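Local coordinates for protein autoinducer 2 sensor kinase/phosphatase luxQ (Vibrio cholerae, PDB 3C38) that senses autoinducer 2 through its partner LuxP, acting as a histidine kinase at low cell density and as a phosphatase at high density, at residues Val181-Thr186 with Cys233-Gln238; Ser177-Leu182 with Val190-Gly195; Arg140-Glu145 with Val152-Val157. All blocks are in the same frame, centred on the assembly; numbering follows the deposited sequence.

Contact 1 (Val181-Thr186 with Cys233-Gln238)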
loop_
_atom_site.group_PDB
_atom_site.type_symbol
_atom_site.label_atom_id
_atom_site.label_comp_id
_atom_site.label_asym_id
_atom_site.label_seq_id
_atom_site.Cartn_x
_atom_site.Cartn_y
_atom_site.Cartn_z
ATOM N N VAL A 181 13.046 5.728 -7.343
ATOM C CA VAL A 181 13.485 4.653 -6.468
ATOM C C VAL A 181 12.805 4.867 -5.119
ATOM O O VAL A 181 12.967 5.922 -4.493
ATOM C CB VAL A 181 15.009 4.679 -6.222
ATOM C CG1 VAL A 181 15.375 3.536 -5.286
ATOM C CG2 VAL A 181 15.775 4.578 -7.545
ATOM N N LEU A 182 12.028 3.886 -4.679
ATOM C CA LEU A 182 11.364 3.992 -3.392
ATOM C C LEU A 182 12.252 3.234 -2.424
ATOM O O LEU A 182 12.554 2.059 -2.627
ATOM C CB LEU A 182 9.960 3.375 -3.433
ATOM C CG LEU A 182 9.204 3.332 -2.094
ATOM C CD1 LEU A 182 9.075 4.742 -1.532
ATOM C CD2 LEU A 182 7.823 2.717 -2.292
ATOM N N ALA A 183 12.682 3.914 -1.371
ATOM C CA ALA A 183 13.564 3.275 -0.412
ATOM C C ALA A 183 13.275 3.630 1.033
ATOM O O ALA A 183 12.547 4.577 1.325
ATOM C CB ALA A 183 15.012 3.628 -0.742
ATOM N N VAL A 184 13.870 2.839 1.920
ATOM C CA VAL A 184 13.780 3.024 3.360
ATOM C C VAL A 184 15.230 3.153 3.800
ATOM O O VAL A 184 15.960 2.164 3.841
ATOM C CB VAL A 184 13.150 1.794 4.069
ATOM C CG1 VAL A 184 13.199 1.991 5.578
ATOM C CG2 VAL A 184 11.713 1.589 3.608
ATOM N N ASP A 185 15.649 4.374 4.104
ATOM C CA ASP A 185 17.022 4.640 4.528
ATOM C C ASP A 185 17.969 4.461 3.336
ATOM O O ASP A 185 18.076 5.328 2.467
ATOM C CB ASP A 185 17.406 3.692 5.673
ATOM C CG ASP A 185 18.798 3.962 6.228
ATOM O OD1 ASP A 185 19.381 5.029 5.931
ATOM O OD2 ASP A 185 19.308 3.104 6.981
ATOM N N THR A 186 18.649 3.328 3.282
ATOM C CA THR A 186 19.570 3.082 2.185
ATOM C C THR A 186 19.126 1.861 1.395
ATOM O O THR A 186 19.675 1.557 0.337
ATOM C CB THR A 186 21.007 2.902 2.736
ATOM O OG1 THR A 186 21.799 4.021 2.320
ATOM C CG2 THR A 186 21.646 1.585 2.268
ATOM N N CYS A 233 11.220 7.145 1.401
ATOM C CA CYS A 233 11.859 8.164 0.577
ATOM C C CYS A 233 11.858 7.854 -0.918
ATOM O O CYS A 233 12.333 6.813 -1.366
ATOM C CB CYS A 233 13.302 8.381 1.037
ATOM S SG CYS A 233 14.215 9.633 0.079
ATOM N N VAL A 234 11.319 8.778 -1.692
ATOM C CA VAL A 234 11.287 8.603 -3.124
ATOM C C VAL A 234 12.404 9.413 -3.772
ATOM O O VAL A 234 12.426 10.644 -3.685
ATOM C CB VAL A 234 9.949 9.050 -3.716
ATOM C CG1 VAL A 234 10.016 8.960 -5.245
ATOM C CG2 VAL A 234 8.810 8.165 -3.170
ATOM N N TYR A 235 13.340 8.713 -4.405
ATOM C CA TYR A 235 14.439 9.373 -5.095
ATOM C C TYR A 235 13.996 9.578 -6.534
ATOM O O TYR A 235 13.567 8.621 -7.203
ATOM C CB TYR A 235 15.703 8.514 -5.060
ATOM C CG TYR A 235 16.260 8.295 -3.674
ATOM C CD1 TYR A 235 15.854 7.212 -2.903
ATOM C CD2 TYR A 235 17.194 9.181 -3.128
ATOM C CE1 TYR A 235 16.363 7.012 -1.623
ATOM C CE2 TYR A 235 17.704 8.995 -1.856
ATOM C CZ TYR A 235 17.286 7.909 -1.107
ATOM O OH TYR A 235 17.776 7.727 0.164
ATOM N N SER A 236 14.073 10.821 -6.999
ATOM C CA SER A 236 13.677 11.147 -8.363
ATOM C C SER A 236 14.932 11.591 -9.106
ATOM O O SER A 236 15.700 12.422 -8.613
ATOM C CB SER A 236 12.609 12.254 -8.380
ATOM O OG SER A 236 13.104 13.464 -7.832
ATOM N N ILE A 237 15.139 11.028 -10.289
ATOM C CA ILE A 237 16.326 11.343 -11.056
ATOM C C ILE A 237 16.023 12.097 -12.328
ATOM O O ILE A 237 15.156 11.703 -13.103
ATOM C CB ILE A 237 17.089 10.060 -11.411
ATOM C CG1 ILE A 237 16.978 9.071 -10.250
ATOM C CG2 ILE A 237 18.560 10.375 -11.660
ATOM C CD1 ILE A 237 17.516 7.714 -10.559
ATOM N N GLN A 238 16.746 13.191 -12.529
ATOM C CA GLN A 238 16.577 14.000 -13.721
ATOM C C GLN A 238 17.946 14.463 -14.221
ATOM O O GLN A 238 18.819 14.827 -13.432
ATOM C CB GLN A 238 15.684 15.201 -13.414
ATOM C CG GLN A 238 14.712 15.539 -14.539
ATOM C CD GLN A 238 13.789 14.373 -14.893
ATOM O OE1 GLN A 238 13.021 13.888 -14.054
ATOM N NE2 GLN A 238 13.864 13.919 -16.140
#
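Val181 and Tyr235 face each other as an antiparallel hydrogen-bonded pair, joining the two inner strands, 179-184 and 228-239, of a four-stranded antiparallel sheet in the periplasmic domain of LuxQ, a domain that belongs to the Cache clan. The pairing shows how backbone register decides which side chains can meet. Two reciprocal pairs of hydrogen bonds set it: Val181 N to Tyr235 O with Tyr235 N to Val181 O, and Ala183 N to Cys233 O with Cys233 N to Ala183 O. Between them Leu182 and Val234 form a non-hydrogen-bonded pair whose side chains lie on the other face of the sheet, where Leu182 CD1 meets Val234 CG2 at 3.8 Å.

Tyr235 carries much of the contact on the face it shares with Val181, Ala183 and Cys233. Its CB packs against Val181 CB at 4.1 Å. CG stands anti to the carbonyl carbon (chi1 -64°), and from there the ring extends past the neighbouring strand with its edge turned to it. Tyr235 CD1 passes 3.5 Å from Val181 O, an oxygen already engaged by Tyr235 N. One atom further out, CE1 meets the methyl of Ala183, with Ala183 CB lying in the ring plane. Cys233 SG sits above one face of the same ring, 3.7 Å from its plane and displaced toward the rim.

Beyond the segments, Val204 of helix 201-205 packs on both Val181 and Tyr235, so the helix adjoins this face of the sheet. The phenol reaches past the end of strand 179-184 into the turn that follows, where Tyr235 OH comes to 3.3 Å from Asp185 O, a long, weak hydrogen bond that is not settled, because another acceptor is also within reach of the hydroxyl proton.

Contact 2 (Ser177-Leu182 with Val190-Gly195)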
loop_
_atom_site.group_PDB
_atom_site.type_symbol
_atom_site.label_atom_id
_atom_site.label_comp_id
_atom_site.label_asym_id
_atom_site.label_seq_id
_atom_site.Cartn_x
_atom_site.Cartn_y
_atom_site.Cartn_z
ATOM N N SER A 177 8.651 11.678 -14.521
ATOM C CA SER A 177 10.020 11.569 -14.048
ATOM C C SER A 177 10.791 10.546 -14.867
ATOM O O SER A 177 10.213 9.596 -15.395
ATOM C CB SER A 177 10.041 11.160 -12.572
ATOM O OG SER A 177 9.392 12.121 -11.757
ATOM N N GLU A 178 12.099 10.751 -14.968
ATOM C CA GLU A 178 12.980 9.851 -15.708
ATOM C C GLU A 178 12.986 8.479 -15.055
ATOM O O GLU A 178 12.822 7.454 -15.714
ATOM C CB GLU A 178 14.406 10.373 -15.675
ATOM C CG GLU A 178 14.958 10.867 -16.976
ATOM C CD GLU A 178 16.410 11.266 -16.820
ATOM O OE1 GLU A 178 17.282 10.360 -16.759
ATOM O OE2 GLU A 178 16.663 12.487 -16.729
ATOM N N ASN A 179 13.215 8.481 -13.748
ATOM C CA ASN A 179 13.270 7.262 -12.965
ATOM C C ASN A 179 13.024 7.589 -11.503
ATOM O O ASN A 179 13.313 8.702 -11.034
ATOM C CB ASN A 179 14.649 6.594 -13.089
ATOM C CG ASN A 179 14.727 5.601 -14.238
ATOM O OD1 ASN A 179 13.929 4.667 -14.333
ATOM N ND2 ASN A 179 15.704 5.787 -15.102
ATOM N N LEU A 180 12.487 6.608 -10.789
ATOM C CA LEU A 180 12.229 6.749 -9.364
ATOM C C LEU A 180 12.719 5.519 -8.611
ATOM O O LEU A 180 12.802 4.415 -9.156
ATOM C CB LEU A 180 10.731 6.928 -9.085
ATOM C CG LEU A 180 9.969 8.133 -9.635
ATOM C CD1 LEU A 180 8.495 7.945 -9.271
ATOM C CD2 LEU A 180 10.508 9.450 -9.062
ATOM N N VAL A 181 13.046 5.728 -7.343
ATOM C CA VAL A 181 13.485 4.653 -6.468
ATOM C C VAL A 181 12.805 4.867 -5.119
ATOM O O VAL A 181 12.967 5.922 -4.493
ATOM C CB VAL A 181 15.009 4.679 -6.222
ATOM C CG1 VAL A 181 15.375 3.536 -5.286
ATOM C CG2 VAL A 181 15.775 4.578 -7.545
ATOM N N LEU A 182 12.028 3.886 -4.679
ATOM C CA LEU A 182 11.364 3.992 -3.392
ATOM C C LEU A 182 12.252 3.234 -2.424
ATOM O O LEU A 182 12.554 2.059 -2.627
ATOM C CB LEU A 182 9.960 3.375 -3.433
ATOM C CG LEU A 182 9.204 3.332 -2.094
ATOM C CD1 LEU A 182 9.075 4.742 -1.532
ATOM C CD2 LEU A 182 7.823 2.717 -2.292
ATOM N N VAL A 190 11.562 -0.641 -4.164
ATOM C CA VAL A 190 11.261 -0.894 -5.569
ATOM C C VAL A 190 11.873 0.240 -6.381
ATOM O O VAL A 190 12.053 1.349 -5.870
ATOM C CB VAL A 190 9.722 -1.000 -5.832
ATOM C CG1 VAL A 190 9.032 0.314 -5.537
ATOM C CG2 VAL A 190 9.474 -1.436 -7.273
ATOM N N SER A 191 12.203 -0.053 -7.635
ATOM C CA SER A 191 12.840 0.907 -8.532
ATOM C C SER A 191 12.305 0.781 -9.949
ATOM O O SER A 191 11.861 -0.300 -10.359
ATOM C CB SER A 191 14.349 0.649 -8.545
ATOM O OG SER A 191 14.991 1.254 -9.651
ATOM N N THR A 192 12.346 1.883 -10.695
ATOM C CA THR A 192 11.887 1.874 -12.075
ATOM C C THR A 192 13.064 1.778 -13.054
ATOM O O THR A 192 12.848 1.710 -14.267
ATOM C CB THR A 192 11.111 3.159 -12.430
ATOM O OG1 THR A 192 11.970 4.289 -12.257
ATOM C CG2 THR A 192 9.875 3.307 -11.565
ATOM N N LEU A 193 14.297 1.796 -12.541
ATOM C CA LEU A 193 15.480 1.714 -13.407
ATOM C C LEU A 193 15.497 0.453 -14.279
ATOM O O LEU A 193 15.244 -0.656 -13.790
ATOM C CB LEU A 193 16.768 1.781 -12.580
ATOM C CG LEU A 193 17.219 3.198 -12.179
ATOM C CD1 LEU A 193 16.191 3.807 -11.231
ATOM C CD2 LEU A 193 18.590 3.153 -11.485
ATOM N N LYS A 194 15.781 0.632 -15.570
ATOM C CA LYS A 194 15.833 -0.494 -16.513
ATOM C C LYS A 194 17.147 -1.245 -16.349
ATOM O O LYS A 194 17.200 -2.459 -16.481
ATOM C CB LYS A 194 15.734 -0.012 -17.963
ATOM C CG LYS A 194 14.778 1.141 -18.201
ATOM C CD LYS A 194 13.335 0.782 -17.916
ATOM C CE LYS A 194 12.438 2.019 -18.064
ATOM N NZ LYS A 194 12.779 3.128 -17.091
ATOM N N GLY A 195 18.215 -0.511 -16.065
ATOM C CA GLY A 195 19.507 -1.145 -15.887
ATOM C C GLY A 195 20.494 -0.695 -16.939
ATOM O O GLY A 195 21.697 -0.925 -16.819
HETATM O O HOH W 1 15.365 4.311 -18.237
#
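Running 160° apart, the touching parts of 177-182 and 190-195 pair Val181 with Ser191 at a non-hydrogen-bonded position, their CA atoms 4.3 Å apart, and Leu182 with Val190 at a hydrogen-bonded one. Leu182 N donates to Val190 O, and Val190 N returns a longer bond to Leu182 O. One step further along, Thr192 N binds Leu180 O, but the answering bond from Leu180 N goes to a side chain: Thr192 OG1 accepts it at 2.8 Å and almost straight, at 172°. At Leu180 and Thr192, then, one of the two bonds is made by a side chain.

Thr192 OG1 can take this role because it lies between the backbone N and the carbonyl carbon (chi1 61°), facing the other strand. The same hydroxyl stands 2.9 Å from Asn179 OD1, to which it may donate, although that proton has another acceptor in reach. The Asn179 and Thr192 side chains run past one another in opposing senses, and the amide's other end is held elsewhere, with Asn179 ND2 hydrogen-bonded to Tyr199 OH. Lys194 doubles back through two turns in its chain to bring its NZ to Thr192 O and to a water that also bonds weakly to Asn179 ND2.

Apolar contacts lie beside this polar group. Leu193 CD1 reaches over to touch Asn179 CB at 3.7 Å and Val181 CG2 at 3.8 Å, while on the opposite face of the sheet Val190 CG1 packs on Leu182 CB. Leu168 of helix 165-174 touches both Leu180 and Val190 there. Where the strand ends, Ser191 OG accepts from Leu193 N at 3.0 Å. That closure is an ST turn, here finishing the outer strand of the beta hairpin 179-184/187-191 at the margin of its four-stranded sheet.

Contact 3 (Arg140-Glu145 with Val152-Val157)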
loop_
_atom_site.group_PDB
_atom_site.type_symbol
_atom_site.label_atom_id
_atom_site.label_comp_id
_atom_site.label_asym_id
_atom_site.label_seq_id
_atom_site.Cartn_x
_atom_site.Cartn_y
_atom_site.Cartn_z
ATOM N N ARG A 140 -8.069 0.118 8.073
ATOM C CA ARG A 140 -9.204 -0.650 8.591
ATOM C C ARG A 140 -10.541 0.079 8.385
ATOM O O ARG A 140 -10.633 1.293 8.548
ATOM C CB ARG A 140 -8.998 -0.898 10.094
ATOM C CG ARG A 140 -9.928 -1.917 10.702
ATOM C CD ARG A 140 -9.783 -1.976 12.222
ATOM N NE ARG A 140 -10.210 -0.732 12.845
ATOM C CZ ARG A 140 -10.628 -0.628 14.101
ATOM N NH1 ARG A 140 -10.679 -1.700 14.882
ATOM N NH2 ARG A 140 -11.008 0.555 14.573
ATOM N N SER A 141 -11.579 -0.666 8.033
ATOM C CA SER A 141 -12.895 -0.068 7.856
ATOM C C SER A 141 -13.956 -0.925 8.553
ATOM O O SER A 141 -14.116 -2.109 8.256
ATOM C CB SER A 141 -13.226 0.076 6.366
ATOM O OG SER A 141 -14.390 0.869 6.186
ATOM N N SER A 142 -14.681 -0.312 9.480
ATOM C CA SER A 142 -15.719 -1.007 10.241
ATOM C C SER A 142 -16.769 -1.663 9.357
ATOM O O SER A 142 -17.189 -1.095 8.355
ATOM C CB SER A 142 -16.402 -0.021 11.188
ATOM O OG SER A 142 -15.439 0.776 11.870
ATOM N N LEU A 143 -17.182 -2.869 9.729
ATOM C CA LEU A 143 -18.209 -3.599 8.991
ATOM C C LEU A 143 -19.434 -3.636 9.893
ATOM O O LEU A 143 -19.525 -4.463 10.802
ATOM C CB LEU A 143 -17.753 -5.027 8.682
ATOM C CG LEU A 143 -16.597 -5.166 7.696
ATOM C CD1 LEU A 143 -16.148 -6.614 7.623
ATOM C CD2 LEU A 143 -17.036 -4.672 6.323
ATOM N N ILE A 144 -20.366 -2.725 9.646
ATOM C CA ILE A 144 -21.582 -2.633 10.441
ATOM C C ILE A 144 -22.747 -3.311 9.733
ATOM O O ILE A 144 -22.675 -3.601 8.540
ATOM C CB ILE A 144 -21.888 -1.161 10.742
ATOM C CG1 ILE A 144 -20.724 -0.588 11.556
ATOM C CG2 ILE A 144 -23.192 -1.027 11.513
ATOM C CD1 ILE A 144 -20.686 0.917 11.646
ATOM N N GLU A 145 -23.822 -3.579 10.459
ATOM C CA GLU A 145 -24.944 -4.256 9.834
ATOM C C GLU A 145 -26.220 -3.426 9.770
ATOM O O GLU A 145 -26.450 -2.548 10.604
ATOM C CB GLU A 145 -25.209 -5.571 10.556
ATOM C CG GLU A 145 -25.693 -6.660 9.637
ATOM C CD GLU A 145 -26.985 -7.263 10.100
ATOM O OE1 GLU A 145 -27.405 -6.959 11.238
ATOM O OE2 GLU A 145 -27.577 -8.048 9.330
ATOM N N VAL A 152 -19.953 -6.099 12.785
ATOM C CA VAL A 152 -19.855 -7.540 12.596
ATOM C C VAL A 152 -18.382 -7.899 12.405
ATOM O O VAL A 152 -18.007 -9.072 12.412
ATOM C CB VAL A 152 -20.645 -7.984 11.349
ATOM C CG1 VAL A 152 -20.557 -9.495 11.170
ATOM C CG2 VAL A 152 -22.091 -7.543 11.483
ATOM N N GLY A 153 -17.553 -6.872 12.235
ATOM C CA GLY A 153 -16.133 -7.087 12.037
ATOM C C GLY A 153 -15.432 -5.887 11.425
ATOM O O GLY A 153 -15.949 -4.766 11.431
ATOM N N TYR A 154 -14.241 -6.126 10.895
ATOM C CA TYR A 154 -13.452 -5.078 10.278
ATOM C C TYR A 154 -12.785 -5.613 9.024
ATOM O O TYR A 154 -12.337 -6.767 8.980
ATOM C CB TYR A 154 -12.394 -4.578 11.258
ATOM C CG TYR A 154 -12.938 -3.641 12.308
ATOM C CD1 TYR A 154 -13.169 -2.298 12.011
ATOM C CD2 TYR A 154 -13.245 -4.094 13.594
ATOM C CE1 TYR A 154 -13.688 -1.425 12.965
ATOM C CE2 TYR A 154 -13.772 -3.226 14.559
ATOM C CZ TYR A 154 -13.990 -1.893 14.231
ATOM O OH TYR A 154 -14.502 -1.023 15.163
ATOM N N LEU A 155 -12.756 -4.777 7.991
ATOM C CA LEU A 155 -12.122 -5.141 6.738
ATOM C C LEU A 155 -10.792 -4.399 6.692
ATOM O O LEU A 155 -10.727 -3.170 6.853
ATOM C CB LEU A 155 -12.987 -4.747 5.533
ATOM C CG LEU A 155 -12.342 -4.996 4.161
ATOM C CD1 LEU A 155 -11.963 -6.452 4.033
ATOM C CD2 LEU A 155 -13.303 -4.598 3.045
ATOM N N TYR A 156 -9.727 -5.167 6.509
ATOM C CA TYR A 156 -8.392 -4.606 6.432
ATOM C C TYR A 156 -7.907 -4.766 5.000
ATOM O O TYR A 156 -8.061 -5.832 4.401
ATOM C CB TYR A 156 -7.434 -5.357 7.370
ATOM C CG TYR A 156 -7.636 -5.123 8.855
ATOM C CD1 TYR A 156 -8.703 -5.698 9.547
ATOM C CD2 TYR A 156 -6.735 -4.343 9.572
ATOM C CE1 TYR A 156 -8.856 -5.495 10.934
ATOM C CE2 TYR A 156 -6.881 -4.132 10.938
ATOM C CZ TYR A 156 -7.935 -4.707 11.610
ATOM O OH TYR A 156 -8.049 -4.470 12.957
ATOM N N VAL A 157 -7.343 -3.698 4.449
ATOM C CA VAL A 157 -6.793 -3.740 3.101
ATOM C C VAL A 157 -5.363 -3.241 3.205
ATOM O O VAL A 157 -5.057 -2.340 4.001
ATOM C CB VAL A 157 -7.568 -2.823 2.104
ATOM C CG1 VAL A 157 -9.041 -3.225 2.067
ATOM C CG2 VAL A 157 -7.413 -1.363 2.490
HETATM O O HOH W 2 -14.417 1.742 13.987
#
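Arg140 lies between two tyrosines of the facing strand and meets each in a different way. Its guanidinium is flat on the Tyr154 ring, with planes 3° apart and Arg140 CZ 3.6 Å from the ring centroid, a stacked cation-pi contact; NH1 stands over the centre of the ring. Against Tyr156 the aliphatic part does the work. The Arg140 and Tyr156 side chains run alongside each other in the same direction, and Arg140 CG makes a CH-pi contact 3.7 Å from the Tyr156 centroid. The guanidinium is turned 64° from this second ring. CG of Arg140 is anti to the backbone N (chi1 -168°), which carries it out over Tyr156, and a bend at chi3 then places NE near Tyr154.

Ser142 comes to the Tyr154 ring obliquely, and a water lies 3.0 Å from Tyr154 OH; its very short approach to Ser142 OG makes a bridge between the two doubtful. Phe85 of strand 83-88 stacks with Tyr156.

On the other face Leu143 and Leu155 cross, with Leu143 CD2 4.1 Å from Leu155 CB, and Ile86 packs on both. Reciprocal bonds between Ser141 and Leu155 keep the strands in register. At the far end Leu143 O receives Val152 N at 2.6 Å and, weakly, Gly153 N at 3.4 Å. Val152 and Gly153 thus both face Leu143, a classic beta bulge near the turn end of the beta hairpin 134-143/153-160 in the five-stranded antiparallel sheet.

Contacts 1 and 2 lie on the two edges of one strand: both use 179-184, share Val181 and Leu182, and have centres 8 Å apart. Strand 228-239 lies along one edge of it and 187-191 along the other, so the two contacts together join three adjacent strands. They also touch directly, through a probable hydrogen bond from Ile237 N to Asn179 O (3.0 Å). Contact 3 belongs to the other, five-stranded sheet, on the opposite side of the chain's centre; its centre is about 34 Å from that of contact 1 and 36 Å from that of contact 2, with nearest atoms about 15 Å apart in both cases. All three lie within the periplasmic sensor region.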